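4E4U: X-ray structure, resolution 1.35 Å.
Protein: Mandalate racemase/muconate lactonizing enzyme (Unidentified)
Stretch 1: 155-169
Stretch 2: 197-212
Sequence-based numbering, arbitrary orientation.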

ATOM      1  N   ASN A 155     -23.399   9.674 -39.883  1.00 15.92           N
ATOM      2  CA  ASN A 155     -22.878   8.368 -39.494  1.00 15.94           C
ATOM      3  C   ASN A 155     -23.925   7.527 -38.760  1.00 15.93           C
ATOM      4  O   ASN A 155     -24.003   6.316 -38.957  1.00 16.15           O
ATOM      5  CB  ASN A 155     -21.584   8.514 -38.689  1.00 16.28           C
ATOM      6  CG  ASN A 155     -20.369   8.684 -39.579  1.00 16.76           C
ATOM      7  OD1 ASN A 155     -20.166   7.915 -40.515  1.00 17.32           O
ATOM      8  ND2 ASN A 155     -19.560   9.694 -39.298  1.00 17.94           N
ATOM      9  N   VAL A 156     -24.734   8.170 -37.923  1.00 15.84           N
ATOM     10  CA  VAL A 156     -25.834   7.475 -37.259  1.00 16.36           C
ATOM     11  C   VAL A 156     -26.839   6.926 -38.287  1.00 16.55           C
ATOM     12  O   VAL A 156     -27.332   5.805 -38.138  1.00 17.33           O
ATOM     13  CB  VAL A 156     -26.514   8.379 -36.203  1.00 16.73           C
ATOM     14  CG1 VAL A 156     -27.844   7.794 -35.726  1.00 17.23           C
ATOM     15  CG2 VAL A 156     -25.580   8.601 -35.016  1.00 16.74           C
ATOM     16  N   LYS A 157     -27.123   7.691 -39.342  1.00 16.67           N
ATOM     17  CA  LYS A 157     -28.018   7.225 -40.405  1.00 17.37           C
ATOM     18  C   LYS A 157     -27.457   5.987 -41.108  1.00 18.12           C
ATOM     19  O   LYS A 157     -28.213   5.121 -41.550  1.00 19.13           O
ATOM     20  CB  LYS A 157     -28.293   8.338 -41.422  1.00 18.23           C
ATOM     21  CG  LYS A 157     -29.140   9.476 -40.874  1.00 20.56           C
ATOM     22  CD  LYS A 157     -29.286  10.599 -41.884  1.00 23.41           C
ATOM     23  CE  LYS A 157     -29.713  11.882 -41.196  1.00 26.12           C
ATOM     24  NZ  LYS A 157     -29.754  13.027 -42.144  1.00 27.82           N
ATOM     25  N   LEU A 158     -26.132   5.900 -41.203  1.00 17.77           N
ATOM     26  CA  LEU A 158     -25.489   4.724 -41.790  1.00 18.71           C
ATOM     27  C   LEU A 158     -25.596   3.512 -40.873  1.00 17.87           C
ATOM     28  O   LEU A 158     -25.460   2.371 -41.329  1.00 18.57           O
ATOM     29  CB  LEU A 158     -24.015   4.988 -42.084  1.00 20.48           C
ATOM     30  CG  LEU A 158     -23.619   6.071 -43.080  1.00 21.89           C
ATOM     31  CD1 LEU A 158     -22.110   6.077 -43.191  1.00 23.01           C
ATOM     32  CD2 LEU A 158     -24.246   5.822 -44.433  1.00 22.86           C
ATOM     33  N   GLY A 159     -25.808   3.756 -39.580  1.00 17.35           N
ATOM     34  CA  GLY A 159     -25.941   2.684 -38.610  1.00 16.63           C
ATOM     35  C   GLY A 159     -24.885   2.661 -37.520  1.00 15.45           C
ATOM     36  O   GLY A 159     -24.940   1.804 -36.636  1.00 15.48           O
ATOM     37  N   PHE A 160     -23.918   3.577 -37.569  1.00 13.89           N
ATOM     38  CA  PHE A 160     -22.898   3.641 -36.522  1.00 13.55           C
ATOM     39  C   PHE A 160     -23.510   3.920 -35.155  1.00 13.53           C
ATOM     40  O   PHE A 160     -24.433   4.736 -35.020  1.00 15.00           O
ATOM     41  CB  PHE A 160     -21.865   4.730 -36.819  1.00 13.69           C
ATOM     42  CG  PHE A 160     -20.779   4.310 -37.773  1.00 14.07           C
ATOM     43  CD1 PHE A 160     -19.787   3.424 -37.370  1.00 14.05           C
ATOM     44  CD2 PHE A 160     -20.738   4.819 -39.064  1.00 14.30           C
ATOM     45  CE1 PHE A 160     -18.773   3.051 -38.234  1.00 13.89           C
ATOM     46  CE2 PHE A 160     -19.724   4.446 -39.939  1.00 14.78           C
ATOM     47  CZ  PHE A 160     -18.744   3.561 -39.522  1.00 14.51           C
ATOM     48  N   THR A 161     -22.974   3.239 -34.146  1.00 12.85           N
ATOM     49  CA  THR A 161     -23.426   3.383 -32.761  1.00 13.15           C
ATOM     50  C   THR A 161     -22.382   4.070 -31.877  1.00 13.13           C
ATOM     51  O   THR A 161     -22.532   4.109 -30.655  1.00 12.91           O
ATOM     52  CB  THR A 161     -23.771   2.021 -32.138  1.00 13.80           C
ATOM     53  OG1 THR A 161     -22.601   1.196 -32.121  1.00 13.90           O
ATOM     54  CG2 THR A 161     -24.859   1.333 -32.940  1.00 14.06           C
ATOM     55  N   ALA A 162     -21.329   4.603 -32.492  1.00 12.35           N
ATOM     56  CA  ALA A 162     -20.304   5.363 -31.778  1.00 12.70           C
ATOM     57  C   ALA A 162     -19.519   6.179 -32.792  1.00 12.94           C
ATOM     58  O   ALA A 162     -19.345   5.750 -33.937  1.00 13.35           O
ATOM     59  CB  ALA A 162     -19.372   4.435 -31.003  1.00 13.91           C
ATOM     60  N   VAL A 163     -19.064   7.361 -32.382  1.00 12.68           N
ATOM     61  CA  VAL A 163     -18.268   8.221 -33.255  1.00 12.53           C
ATOM     62  C   VAL A 163     -17.132   8.824 -32.441  1.00 11.85           C
ATOM     63  O   VAL A 163     -17.285   9.051 -31.236  1.00 12.92           O
ATOM     64  CB  VAL A 163     -19.113   9.346 -33.909  1.00 14.04           C
ATOM     65  CG1 VAL A 163     -20.151   8.755 -34.866  1.00 14.61           C
ATOM     66  CG2 VAL A 163     -19.779  10.227 -32.842  1.00 15.49           C
ATOM     67  N   LYS A 164     -15.993   9.071 -33.089  1.00 11.54           N
ATOM     68  CA  LYS A 164     -14.812   9.591 -32.400  1.00 12.09           C
ATOM     69  C   LYS A 164     -14.350  10.919 -33.001  1.00 12.18           C
ATOM     70  O   LYS A 164     -14.480  11.151 -34.201  1.00 13.08           O
ATOM     71  CB  LYS A 164     -13.680   8.564 -32.440  1.00 12.93           C
ATOM     72  CG  LYS A 164     -12.499   8.920 -31.545  1.00 13.20           C
ATOM     73  CD  LYS A 164     -11.677   7.687 -31.178  1.00 15.31           C
ATOM     74  CE  LYS A 164     -10.585   7.412 -32.191  1.00 16.27           C
ATOM     75  NZ  LYS A 164      -9.702   6.268 -31.797  1.00 16.57           N
ATOM     76  N   PHE A 165     -13.801  11.789 -32.159  1.00 12.12           N
ATOM     77  CA  PHE A 165     -13.319  13.105 -32.599  1.00 13.05           C
ATOM     78  C   PHE A 165     -12.297  13.606 -31.584  1.00 13.39           C
ATOM     79  O   PHE A 165     -12.343  13.217 -30.414  1.00 13.63           O
ATOM     80  CB  PHE A 165     -14.481  14.109 -32.766  1.00 13.73           C
ATOM     81  CG  PHE A 165     -15.421  14.135 -31.599  1.00 14.05           C
ATOM     82  CD1 PHE A 165     -16.451  13.210 -31.503  1.00 14.56           C
ATOM     83  CD2 PHE A 165     -15.264  15.071 -30.585  1.00 14.91           C
ATOM     84  CE1 PHE A 165     -17.306  13.214 -30.405  1.00 14.97           C
ATOM     85  CE2 PHE A 165     -16.115  15.083 -29.490  1.00 15.86           C
ATOM     86  CZ  PHE A 165     -17.138  14.154 -29.402  1.00 16.38           C
ATOM     87  N   ASP A 166     -11.357  14.439 -32.037  1.00 13.58           N
ATOM     88  CA  ASP A 166     -10.361  15.036 -31.142  1.00 13.96           C
ATOM     89  C   ASP A 166     -10.282  16.552 -31.324  1.00 14.69           C
ATOM     90  O   ASP A 166      -9.574  17.045 -32.211  1.00 16.25           O
ATOM     91  CB  ASP A 166      -8.968  14.431 -31.359  1.00 14.83           C
ATOM     92  CG  ASP A 166      -7.937  15.004 -30.391  1.00 15.61           C
ATOM     93  OD1 ASP A 166      -8.317  15.829 -29.536  1.00 16.15           O
ATOM     94  OD2 ASP A 166      -6.748  14.638 -30.474  1.00 15.91           O
ATOM     95  N   PRO A 167     -10.999  17.299 -30.471  1.00 14.16           N
ATOM     96  CA  PRO A 167     -11.006  18.762 -30.550  1.00 14.02           C
ATOM     97  C   PRO A 167      -9.955  19.423 -29.650  1.00 13.66           C
ATOM     98  O   PRO A 167     -10.011  20.639 -29.435  1.00 14.11           O
ATOM     99  CB  PRO A 167     -12.420  19.110 -30.072  1.00 15.98           C
ATOM    100  CG  PRO A 167     -12.719  18.053 -29.056  1.00 16.64           C
ATOM    101  CD  PRO A 167     -11.966  16.798 -29.476  1.00 15.61           C
ATOM    102  N   ALA A 168      -8.998  18.642 -29.148  1.00 13.51           N
ATOM    103  CA  ALA A 168      -8.105  19.122 -28.088  1.00 12.77           C
ATOM    104  C   ALA A 168      -6.798  19.765 -28.564  1.00 13.11           C
ATOM    105  O   ALA A 168      -5.894  19.996 -27.762  1.00 14.09           O
ATOM    106  CB  ALA A 168      -7.820  18.014 -27.097  1.00 13.53           C
ATOM    107  N   GLY A 169      -6.707  20.088 -29.852  1.00 13.63           N
ATOM    108  CA  GLY A 169      -5.567  20.838 -30.351  1.00 13.92           C
ATOM    109  C   GLY A 169      -4.351  19.975 -30.627  1.00 14.02           C
ATOM    110  O   GLY A 169      -4.402  18.752 -30.496  1.00 14.07           O
ATOM    111  N   ALA A 197     -26.752  16.095 -31.720  1.00 17.59           N
ATOM    112  CA  ALA A 197     -26.998  15.516 -33.036  1.00 17.60           C
ATOM    113  C   ALA A 197     -27.300  14.016 -33.002  1.00 16.97           C
ATOM    114  O   ALA A 197     -28.078  13.532 -33.818  1.00 18.39           O
ATOM    115  CB  ALA A 197     -25.819  15.797 -33.961  1.00 18.39           C
ATOM    116  N   VAL A 198     -26.689  13.282 -32.074  1.00 16.70           N
ATOM    117  CA  VAL A 198     -26.843  11.828 -32.054  1.00 16.16           C
ATOM    118  C   VAL A 198     -27.774  11.318 -30.959  1.00 16.10           C
ATOM    119  O   VAL A 198     -28.207  10.164 -31.004  1.00 16.46           O
ATOM    120  CB  VAL A 198     -25.481  11.082 -31.959  1.00 16.07           C
ATOM    121  CG1 VAL A 198     -24.551  11.535 -33.076  1.00 16.73           C
ATOM    122  CG2 VAL A 198     -24.826  11.275 -30.580  1.00 15.30           C
ATOM    123  N   GLY A 199     -28.065  12.162 -29.971  1.00 15.28           N
ATOM    124  CA  GLY A 199     -28.860  11.736 -28.830  1.00 15.17           C
ATOM    125  C   GLY A 199     -28.284  10.490 -28.175  1.00 14.63           C
ATOM    126  O   GLY A 199     -27.075  10.410 -27.949  1.00 15.42           O
ATOM    127  N   SER A 200     -29.134   9.505 -27.907  1.00 14.61           N
ATOM    128  CA  SER A 200     -28.676   8.258 -27.310  1.00 15.18           C
ATOM    129  C   SER A 200     -28.417   7.171 -28.347  1.00 15.25           C
ATOM    130  O   SER A 200     -28.250   5.999 -27.994  1.00 16.24           O
ATOM    131  CB  SER A 200     -29.665   7.779 -26.255  1.00 17.85           C
ATOM    132  OG  SER A 200     -29.659   8.660 -25.145  1.00 20.75           O
ATOM    133  N   LYS A 201     -28.364   7.557 -29.619  1.00 14.67           N
ATOM    134  CA  LYS A 201     -28.158   6.582 -30.685  1.00 15.33           C
ATOM    135  C   LYS A 201     -26.696   6.218 -30.891  1.00 15.43           C
ATOM    136  O   LYS A 201     -26.395   5.177 -31.474  1.00 17.58           O
ATOM    137  CB  LYS A 201     -28.767   7.076 -31.996  1.00 16.89           C
ATOM    138  CG  LYS A 201     -30.274   7.226 -31.921  1.00 19.99           C
ATOM    139  CD  LYS A 201     -30.932   5.926 -31.475  1.00 24.15           C
ATOM    140  CE  LYS A 201     -32.452   5.988 -31.619  1.00 27.56           C
ATOM    141  NZ  LYS A 201     -33.095   4.690 -31.280  1.00 29.16           N
ATOM    142  N   ALA A 202     -25.783   7.054 -30.400  1.00 13.96           N
ATOM    143  CA  ALA A 202     -24.360   6.779 -30.561  1.00 13.89           C
ATOM    144  C   ALA A 202     -23.576   7.277 -29.363  1.00 13.32           C
ATOM    145  O   ALA A 202     -23.825   8.372 -28.850  1.00 13.13           O
ATOM    146  CB  ALA A 202     -23.828   7.414 -31.840  1.00 15.51           C
ATOM    147  N   ASP A 203     -22.635   6.458 -28.918  1.00 12.31           N
ATOM    148  CA  ASP A 203     -21.687   6.900 -27.914  1.00 11.85           C
ATOM    149  C   ASP A 203     -20.694   7.912 -28.473  1.00 12.32           C
ATOM    150  O   ASP A 203     -20.354   7.881 -29.664  1.00 12.85           O
ATOM    151  CB  ASP A 203     -20.919   5.703 -27.348  1.00 12.19           C
ATOM    152  CG  ASP A 203     -21.695   4.970 -26.267  1.00 13.19           C
ATOM    153  OD1 ASP A 203     -21.965   5.574 -25.202  1.00 13.48           O
ATOM    154  OD2 ASP A 203     -22.029   3.780 -26.474  1.00 13.42           O
ATOM    155  N   LEU A 204     -20.245   8.810 -27.598  1.00 12.10           N
ATOM    156  CA  LEU A 204     -19.154   9.718 -27.913  1.00 11.82           C
ATOM    157  C   LEU A 204     -17.843   9.091 -27.476  1.00 11.17           C
ATOM    158  O   LEU A 204     -17.708   8.642 -26.331  1.00 11.89           O
ATOM    159  CB  LEU A 204     -19.312  11.034 -27.152  1.00 14.28           C
ATOM    160  CG  LEU A 204     -20.636  11.784 -27.249  1.00 17.50           C
ATOM    161  CD1 LEU A 204     -20.579  13.078 -26.451  1.00 18.06           C
ATOM    162  CD2 LEU A 204     -20.963  12.074 -28.679  1.00 18.62           C
ATOM    163  N   LEU A 205     -16.875   9.069 -28.383  1.00 11.01           N
ATOM    164  CA  LEU A 205     -15.528   8.604 -28.079  1.00 11.44           C
ATOM    165  C   LEU A 205     -14.625   9.819 -28.149  1.00 11.10           C
ATOM    166  O   LEU A 205     -14.443  10.404 -29.218  1.00 12.64           O
ATOM    167  CB  LEU A 205     -15.087   7.546 -29.092  1.00 12.44           C
ATOM    168  CG  LEU A 205     -16.075   6.403 -29.292  1.00 14.10           C
ATOM    169  CD1 LEU A 205     -15.613   5.483 -30.394  1.00 14.19           C
ATOM    170  CD2 LEU A 205     -16.272   5.640 -28.009  1.00 15.60           C
ATOM    171  N   PHE A 206     -14.091  10.236 -27.007  1.00 11.17           N
ATOM    172  CA  PHE A 206     -13.283  11.441 -26.993  1.00 11.29           C
ATOM    173  C   PHE A 206     -11.850  11.045 -27.330  1.00 11.65           C
ATOM    174  O   PHE A 206     -11.126  10.514 -26.485  1.00 12.11           O
ATOM    175  CB  PHE A 206     -13.390  12.178 -25.655  1.00 12.36           C
ATOM    176  CG  PHE A 206     -12.965  13.605 -25.740  1.00 13.07           C
ATOM    177  CD1 PHE A 206     -13.855  14.587 -26.155  1.00 14.91           C
ATOM    178  CD2 PHE A 206     -11.663  13.960 -25.442  1.00 13.62           C
ATOM    179  CE1 PHE A 206     -13.453  15.900 -26.248  1.00 15.15           C
ATOM    180  CE2 PHE A 206     -11.255  15.270 -25.532  1.00 15.40           C
ATOM    181  CZ  PHE A 206     -12.146  16.242 -25.936  1.00 15.97           C
ATOM    182  N   GLY A 207     -11.472  11.271 -28.585  1.00 12.31           N
ATOM    183  CA  GLY A 207     -10.305  10.631 -29.165  1.00 13.04           C
ATOM    184  C   GLY A 207      -9.011  11.405 -29.082  1.00 13.78           C
ATOM    185  O   GLY A 207      -8.313  11.574 -30.089  1.00 15.04           O
ATOM    186  N   THR A 208      -8.677  11.854 -27.878  1.00 13.32           N
ATOM    187  CA  THR A 208      -7.439  12.588 -27.643  1.00 13.09           C
ATOM    188  C   THR A 208      -6.193  11.762 -27.987  1.00 12.73           C
ATOM    189  O   THR A 208      -6.261  10.529 -28.139  1.00 14.07           O
ATOM    190  CB  THR A 208      -7.391  13.133 -26.202  1.00 13.25           C
ATOM    191  OG1 THR A 208      -8.320  12.408 -25.381  1.00 13.45           O
ATOM    192  CG2 THR A 208      -7.808  14.589 -26.196  1.00 14.82           C
ATOM    193  N   HIS A 209      -5.069  12.462 -28.110  1.00 12.53           N
ATOM    194  CA  HIS A 209      -3.804  11.913 -28.606  1.00 12.65           C
ATOM    195  C   HIS A 209      -2.653  12.182 -27.619  1.00 11.71           C
ATOM    196  O   HIS A 209      -1.523  12.454 -28.028  1.00 12.19           O
ATOM    197  CB  HIS A 209      -3.441  12.556 -29.953  1.00 14.56           C
ATOM    198  CG  HIS A 209      -4.262  12.084 -31.115  1.00 16.29           C
ATOM    199  ND1 HIS A 209      -5.493  12.610 -31.429  1.00 17.15           N
ATOM    200  CD2 HIS A 209      -3.993  11.159 -32.072  1.00 18.17           C
ATOM    201  CE1 HIS A 209      -5.962  12.022 -32.515  1.00 18.05           C
ATOM    202  NE2 HIS A 209      -5.072  11.138 -32.924  1.00 18.49           N
ATOM    203  N   GLY A 210      -2.931  12.135 -26.322  1.00 10.97           N
ATOM    204  CA  GLY A 210      -1.887  12.360 -25.336  1.00 10.66           C
ATOM    205  C   GLY A 210      -1.379  13.787 -25.269  1.00 11.04           C
ATOM    206  O   GLY A 210      -0.214  14.003 -24.935  1.00 11.95           O
ATOM    207  N   GLN A 211      -2.244  14.758 -25.554  1.00 11.50           N
ATOM    208  CA  GLN A 211      -1.835  16.162 -25.529  1.00 11.86           C
ATOM    209  C   GLN A 211      -1.441  16.639 -24.138  1.00 11.60           C
ATOM    210  O   GLN A 211      -0.630  17.549 -24.003  1.00 12.24           O
ATOM    211  CB  GLN A 211      -2.970  17.077 -26.013  1.00 12.57           C
ATOM    212  CG  GLN A 211      -3.228  17.092 -27.506  1.00 13.09           C
ATOM    213  CD  GLN A 211      -4.259  16.074 -27.932  1.00 12.78           C
ATOM    214  OE1 GLN A 211      -4.455  15.053 -27.269  1.00 12.16           O
ATOM    215  NE2 GLN A 211      -4.916  16.337 -29.056  1.00 13.67           N
ATOM    216  N   MET A 212      -2.024  16.025 -23.113  1.00 10.81           N
ATOM    217  CA  MET A 212      -2.091  16.633 -21.789  1.00 10.86           C
ATOM    218  C   MET A 212      -1.177  16.031 -20.738  1.00 10.62           C
ATOM    219  O   MET A 212      -0.873  14.836 -20.769  1.00 11.04           O
ATOM    220  CB  MET A 212      -3.529  16.531 -21.270  1.00 11.60           C
ATOM    221  CG  MET A 212      -4.486  17.449 -21.992  1.00 13.31           C
ATOM    222  SD  MET A 212      -6.180  16.914 -21.894  1.00 17.61           S
ATOM    223  CE  MET A 212      -6.089  15.564 -23.053  1.00 18.71           C
TER

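One carboxylate oxygen, Asp166 OD2, accepts two side-chain hydrogen bonds from the other stretch. His209 ND1 donates at 2.6 Å to Asp166 OD2, and Gln211 NE2 donates at 2.9 Å to the same Asp166 OD2. The histidine meets this oxygen with its ring edge, near the ring plane. The CA-to-CB bond of Asp166 points toward the other stretch, and chi1 is t. Within its own stretch, Asp166 OD1 accepts from Ala168 N at 2.9 Å.

Gln211 is used at both ends. Its NE2 also donates to Gly169 O, with NE2 to O at 2.9 Å and a nearly straight geometry. Its OE1 accepts from His209 N, with OE1 to N at 2.8 Å. An amide, both donor and acceptor, suits this place. Asp166 and Gln211 are both buried, and these bonds satisfy their polar groups.

Before this cluster, strands 162-165 and 203-206 pair in parallel. The ladder runs from Asp203 N to Thr161 O (2.9 Å), Val163 N to Asp203 O (3.1 Å) and Leu205 N to Val163 O (2.9 Å). A weak bond follows from Phe165 N to Leu205 O (3.3 Å). Gly207 N to Phe165 O (2.8 Å) closes it. An ideal CB on Gly207 would lie 2.5 Å from Lys164 CG, so the absence of a side chain leaves that space to the lysine.

Side chains alternate across the sheet. Ala162 and Leu205 share one face, with Ala162 CB 3.9 Å from Leu205 CD1. On the other face, Phe165 CE1 lies 4.2 Å from Leu204 CD2, and Phe165 CE2 lies 4.1 Å from Phe206 CD1. Pro167 CD extends this apolar packing to Phe206 CZ at 3.6 Å.

Beyond the strands, partly exposed Val156 packs its CG2 against Val198 CG1 (3.7 Å) and Ala202 CB (3.8 Å). Together the stretches bury 951 Å², both sides summed.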